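Local coordinates for protein L-lysine 6-oxidase (Marinomonas mediterranea, PDB 3WEU) that oxidises the side-chain amine of L-lysine with a cysteine tryptophylquinone cofactor, releasing ammonium and the hydrogen peroxide that makes it antibacterial, at residues V5-R13 against S432-C442. Numbering follows the deposited sequence.
Sequences VHPSIGVAR and SDMDTASIGNC
The imidazole of H6 has S432 CB over one face, a CH-pi contact 4.2 Å from the ring centroid, and D435 OD1 at its edge, close to the ring plane; a flat imidazole suits the place by offering both a face and an in-plane N-H. H6 ND1 donates to D435 OD1 over 2.7 Å, on the syn side but tilted out of the carboxylate plane, which is turned 47° from the ring. S8 N reaches D435 OD1 at 2.8 Å from above the other face of the carboxylate. One carboxylate oxygen can accept both, tying D435 to the chain on both sides of P7, whose preceding peptide bond is cis. Two N-H donors on one oxygen would probably favour the ionised form of D435. M434, flexible and unbranched, lays SD and CE along H6 CB.

One helical turn on, S438 OG stands between its own N and carbonyl carbon (chi1 49°), which aims it at the strand, and it donates to I9 O at 2.7 Å. A small hydroxyl suits this close approach. A water accepts from I9 N and donates to D435 O, bridging strand and helix. Branched I9 and I439 meet through their CG2 methyls at 3.7 Å, while V11 CG2 packs on C442 SG. Beyond them, R13 forms a salt bridge with E452.

Helix 433-439, N-capped by S432, runs at 37° to strand 9-13, packing the C-terminal family region onto strand 4-13, which lies between strands 58-66 and 237-247 of the N-terminal mixed sheet.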
ATOM      1  N   VAL A   5      34.471 -25.703  28.121  1.00 20.17           N
ATOM      2  CA  VAL A   5      33.670 -24.517  28.390  1.00 21.39           C
ATOM      3  C   VAL A   5      32.196 -24.941  28.435  1.00 20.89           C
ATOM      4  O   VAL A   5      31.744 -25.788  27.649  1.00 19.36           O
ATOM      5  CB  VAL A   5      33.892 -23.508  27.282  1.00 21.70           C
ATOM      6  CG1 VAL A   5      32.923 -22.320  27.338  1.00 20.29           C
ATOM      7  CG2 VAL A   5      35.352 -23.058  27.258  1.00 22.61           C
ATOM      8  N   HIS A   6      31.498 -24.433  29.420  1.00 17.64           N
ATOM      9  CA  HIS A   6      30.059 -24.654  29.515  1.00 18.73           C
ATOM     10  C   HIS A   6      29.324 -23.337  29.768  1.00 17.85           C
ATOM     11  O   HIS A   6      29.816 -22.471  30.528  1.00 20.41           O
ATOM     12  CB  HIS A   6      29.724 -25.650  30.585  1.00 18.53           C
ATOM     13  CG  HIS A   6      30.317 -26.994  30.349  1.00 20.32           C
ATOM     14  ND1 HIS A   6      29.824 -27.859  29.396  1.00 20.51           N
ATOM     15  CD2 HIS A   6      31.362 -27.637  30.945  1.00 24.87           C
ATOM     16  CE1 HIS A   6      30.577 -28.951  29.374  1.00 24.45           C
ATOM     17  NE2 HIS A   6      31.500 -28.846  30.321  1.00 24.85           N
ATOM     18  N   PRO A   7      28.120 -23.203  29.223  1.00 17.38           N
ATOM     19  CA  PRO A   7      27.444 -24.216  28.368  1.00 17.40           C
ATOM     20  C   PRO A   7      28.128 -24.361  26.969  1.00 18.91           C
ATOM     21  O   PRO A   7      28.785 -23.461  26.480  1.00 18.42           O
ATOM     22  CB  PRO A   7      26.057 -23.586  28.128  1.00 18.47           C
ATOM     23  CG  PRO A   7      26.301 -22.113  28.195  1.00 17.58           C
ATOM     24  CD  PRO A   7      27.311 -21.974  29.359  1.00 16.22           C
ATOM     25  N   SER A   8      27.942 -25.503  26.335  1.00 17.68           N
ATOM     26  CA  SER A   8      28.415 -25.695  24.943  1.00 18.15           C
ATOM     27  C   SER A   8      27.721 -24.771  23.932  1.00 17.32           C
ATOM     28  O   SER A   8      28.344 -24.333  22.914  1.00 17.89           O
ATOM     29  CB  SER A   8      28.257 -27.179  24.580  1.00 19.48           C
ATOM     30  OG  SER A   8      26.900 -27.502  24.462  1.00 17.91           O
ATOM     31  N   ILE A   9      26.449 -24.449  24.160  1.00 15.16           N
ATOM     32  CA  ILE A   9      25.750 -23.530  23.339  1.00 14.75           C
ATOM     33  C   ILE A   9      25.064 -22.530  24.269  1.00 16.32           C
ATOM     34  O   ILE A   9      24.082 -22.850  24.884  1.00 14.10           O
ATOM     35  CB  ILE A   9      24.719 -24.205  22.404  1.00 15.17           C
ATOM     36  CG1 ILE A   9      25.387 -25.210  21.443  1.00 17.43           C
ATOM     37  CG2 ILE A   9      24.035 -23.136  21.576  1.00 15.47           C
ATOM     38  CD1 ILE A   9      24.425 -26.115  20.635  1.00 19.47           C
ATOM     39  N   GLY A  10      25.593 -21.316  24.357  1.00 16.59           N
ATOM     40  CA  GLY A  10      24.994 -20.313  25.231  1.00 17.57           C
ATOM     41  C   GLY A  10      23.766 -19.669  24.610  1.00 17.56           C
ATOM     42  O   GLY A  10      23.597 -19.666  23.393  1.00 15.15           O
ATOM     43  N   VAL A  11      22.916 -19.108  25.463  1.00 16.46           N
ATOM     44  CA  VAL A  11      21.728 -18.468  25.012  1.00 15.72           C
ATOM     45  C   VAL A  11      21.534 -17.161  25.697  1.00 16.15           C
ATOM     46  O   VAL A  11      21.456 -17.136  26.899  1.00 17.11           O
ATOM     47  CB  VAL A  11      20.502 -19.386  25.265  1.00 18.15           C
ATOM     48  CG1 VAL A  11      19.191 -18.650  24.938  1.00 20.26           C
ATOM     49  CG2 VAL A  11      20.660 -20.672  24.451  1.00 18.06           C
ATOM     50  N   ALA A  12      21.444 -16.087  24.933  1.00 14.52           N
ATOM     51  CA  ALA A  12      21.132 -14.774  25.443  1.00 16.04           C
ATOM     52  C   ALA A  12      19.842 -14.337  24.772  1.00 16.45           C
ATOM     53  O   ALA A  12      19.446 -14.887  23.708  1.00 14.99           O
ATOM     54  CB  ALA A  12      22.238 -13.786  25.094  1.00 18.51           C
ATOM     55  N   ARG A  13      19.207 -13.314  25.337  0.50 16.51           N
ATOM     56  CA  ARG A  13      17.993 -12.822  24.750  0.50 17.03           C
ATOM     57  C   ARG A  13      17.970 -11.325  24.654  0.50 16.46           C
ATOM     58  O   ARG A  13      18.418 -10.606  25.555  0.50 16.62           O
ATOM     59  CB  ARG A  13      16.781 -13.367  25.489  0.50 19.04           C
ATOM     60  CG  ARG A  13      16.843 -14.877  25.573  0.50 21.09           C
ATOM     61  CD  ARG A  13      15.574 -15.541  26.059  0.50 23.24           C
ATOM     62  NE  ARG A  13      14.948 -16.028  24.860  0.50 27.70           N
ATOM     63  CZ  ARG A  13      15.024 -17.265  24.390  0.50 28.22           C
ATOM     64  NH1 ARG A  13      15.642 -18.228  25.050  0.50 27.62           N
ATOM     65  NH2 ARG A  13      14.439 -17.516  23.243  0.50 28.42           N
ATOM     66  N   SER A 432      26.471 -32.575  30.627  1.00 23.36           N
ATOM     67  CA  SER A 432      26.488 -31.622  31.725  1.00 22.38           C
ATOM     68  C   SER A 432      25.145 -30.939  31.884  1.00 21.77           C
ATOM     69  O   SER A 432      24.547 -30.534  30.914  1.00 19.42           O
ATOM     70  CB  SER A 432      27.569 -30.555  31.401  1.00 24.45           C
ATOM     71  OG  SER A 432      27.460 -29.461  32.279  1.00 24.30           O
ATOM     72  N   ASP A 433      24.712 -30.697  33.127  1.00 21.54           N
ATOM     73  CA  ASP A 433      23.569 -29.817  33.377  1.00 24.19           C
ATOM     74  C   ASP A 433      23.666 -28.436  32.842  1.00 22.36           C
ATOM     75  O   ASP A 433      22.672 -27.817  32.466  1.00 19.15           O
ATOM     76  CB  ASP A 433      23.342 -29.669  34.886  1.00 27.73           C
ATOM     77  CG  ASP A 433      22.755 -30.900  35.486  1.00 33.33           C
ATOM     78  OD1 ASP A 433      22.261 -31.797  34.723  1.00 32.95           O
ATOM     79  OD2 ASP A 433      22.751 -30.959  36.736  1.00 40.08           O
ATOM     80  N   MET A 434      24.885 -27.896  32.796  1.00 21.51           N
ATOM     81  CA  MET A 434      25.048 -26.533  32.268  1.00 22.32           C
ATOM     82  C   MET A 434      24.776 -26.463  30.755  1.00 19.98           C
ATOM     83  O   MET A 434      24.224 -25.447  30.217  1.00 20.58           O
ATOM     84  CB  MET A 434      26.472 -26.080  32.543  1.00 26.78           C
ATOM     85  CG  MET A 434      26.789 -26.049  34.037  1.00 31.51           C
ATOM     86  SD  MET A 434      28.522 -25.422  34.193  1.00 33.54           S
ATOM     87  CE  MET A 434      28.199 -23.838  33.532  1.00 31.03           C
ATOM     88  N   ASP A 435      24.976 -27.614  30.100  1.00 17.77           N
ATOM     89  CA  ASP A 435      24.724 -27.682  28.688  1.00 16.49           C
ATOM     90  C   ASP A 435      23.226 -27.824  28.398  1.00 17.81           C
ATOM     91  O   ASP A 435      22.757 -27.344  27.387  1.00 18.94           O
ATOM     92  CB  ASP A 435      25.432 -28.864  28.057  1.00 16.29           C
ATOM     93  CG  ASP A 435      26.941 -28.665  27.944  1.00 18.76           C
ATOM     94  OD1 ASP A 435      27.422 -27.519  28.170  1.00 16.37           O
ATOM     95  OD2 ASP A 435      27.608 -29.699  27.607  1.00 22.40           O
ATOM     96  N   THR A 436      22.491 -28.488  29.277  1.00 17.20           N
ATOM     97  CA  THR A 436      21.046 -28.604  29.024  1.00 18.38           C
ATOM     98  C   THR A 436      20.296 -27.325  29.386  1.00 20.11           C
ATOM     99  O   THR A 436      19.242 -27.033  28.794  1.00 17.44           O
ATOM    100  CB  THR A 436      20.478 -29.828  29.740  1.00 18.60           C
ATOM    101  OG1 THR A 436      20.593 -29.662  31.150  1.00 17.22           O
ATOM    102  CG2 THR A 436      21.196 -31.065  29.295  1.00 19.21           C
ATOM    103  N   ALA A 437      20.823 -26.555  30.358  1.00 16.50           N
ATOM    104  CA  ALA A 437      20.096 -25.433  30.907  1.00 18.92           C
ATOM    105  C   ALA A 437      20.001 -24.278  29.956  1.00 18.85           C
ATOM    106  O   ALA A 437      19.155 -23.447  30.169  1.00 22.03           O
ATOM    107  CB  ALA A 437      20.720 -24.928  32.190  1.00 18.80           C
ATOM    108  N   SER A 438      20.881 -24.188  28.968  1.00 16.03           N
ATOM    109  CA  SER A 438      20.797 -23.100  28.032  1.00 16.15           C
ATOM    110  C   SER A 438      19.777 -23.449  26.961  1.00 15.62           C
ATOM    111  O   SER A 438      18.693 -22.823  26.856  1.00 16.45           O
ATOM    112  CB  SER A 438      22.172 -22.838  27.403  1.00 16.99           C
ATOM    113  OG  SER A 438      22.723 -24.065  26.937  1.00 14.91           O
ATOM    114  N   ILE A 439      20.121 -24.453  26.166  1.00 15.29           N
ATOM    115  CA  ILE A 439      19.309 -24.803  25.007  1.00 14.38           C
ATOM    116  C   ILE A 439      18.041 -25.566  25.351  1.00 14.79           C
ATOM    117  O   ILE A 439      17.154 -25.663  24.525  1.00 15.15           O
ATOM    118  CB  ILE A 439      20.113 -25.520  23.935  1.00 13.62           C
ATOM    119  CG1 ILE A 439      20.818 -26.724  24.483  1.00 13.39           C
ATOM    120  CG2 ILE A 439      21.126 -24.558  23.335  1.00 14.37           C
ATOM    121  CD1 ILE A 439      21.284 -27.634  23.344  1.00 15.17           C
ATOM    122  N   GLY A 440      17.923 -26.066  26.569  1.00 14.63           N
ATOM    123  CA  GLY A 440      16.672 -26.693  27.025  1.00 13.17           C
ATOM    124  C   GLY A 440      15.583 -25.654  27.171  1.00 14.12           C
ATOM    125  O   GLY A 440      14.393 -26.015  27.163  1.00 12.29           O
ATOM    126  N   ASN A 441      15.987 -24.379  27.198  1.00 12.86           N
ATOM    127  CA  ASN A 441      15.015 -23.268  27.160  1.00 14.70           C
ATOM    128  C   ASN A 441      14.686 -22.722  25.781  1.00 14.89           C
ATOM    129  O   ASN A 441      14.048 -21.688  25.679  1.00 14.66           O
ATOM    130  CB  ASN A 441      15.506 -22.202  28.111  1.00 14.87           C
ATOM    131  CG  ASN A 441      15.458 -22.694  29.544  1.00 16.04           C
ATOM    132  OD1 ASN A 441      14.436 -23.215  29.960  1.00 15.04           O
ATOM    133  ND2 ASN A 441      16.533 -22.547  30.276  1.00 16.78           N
ATOM    134  N   CYS A 442      15.165 -23.405  24.729  1.00 15.15           N
ATOM    135  CA  CYS A 442      14.843 -23.068  23.342  1.00 15.19           C
ATOM    136  C   CYS A 442      13.972 -24.144  22.706  1.00 14.21           C
ATOM    137  O   CYS A 442      13.937 -25.317  23.141  1.00 12.79           O
ATOM    138  CB  CYS A 442      16.102 -23.017  22.523  1.00 16.54           C
ATOM    139  SG  CYS A 442      17.304 -21.713  23.030  1.00 17.91           S
TER
HETATM  140  O   HOH W   1      24.557 -26.086  25.512  1.00 16.25           O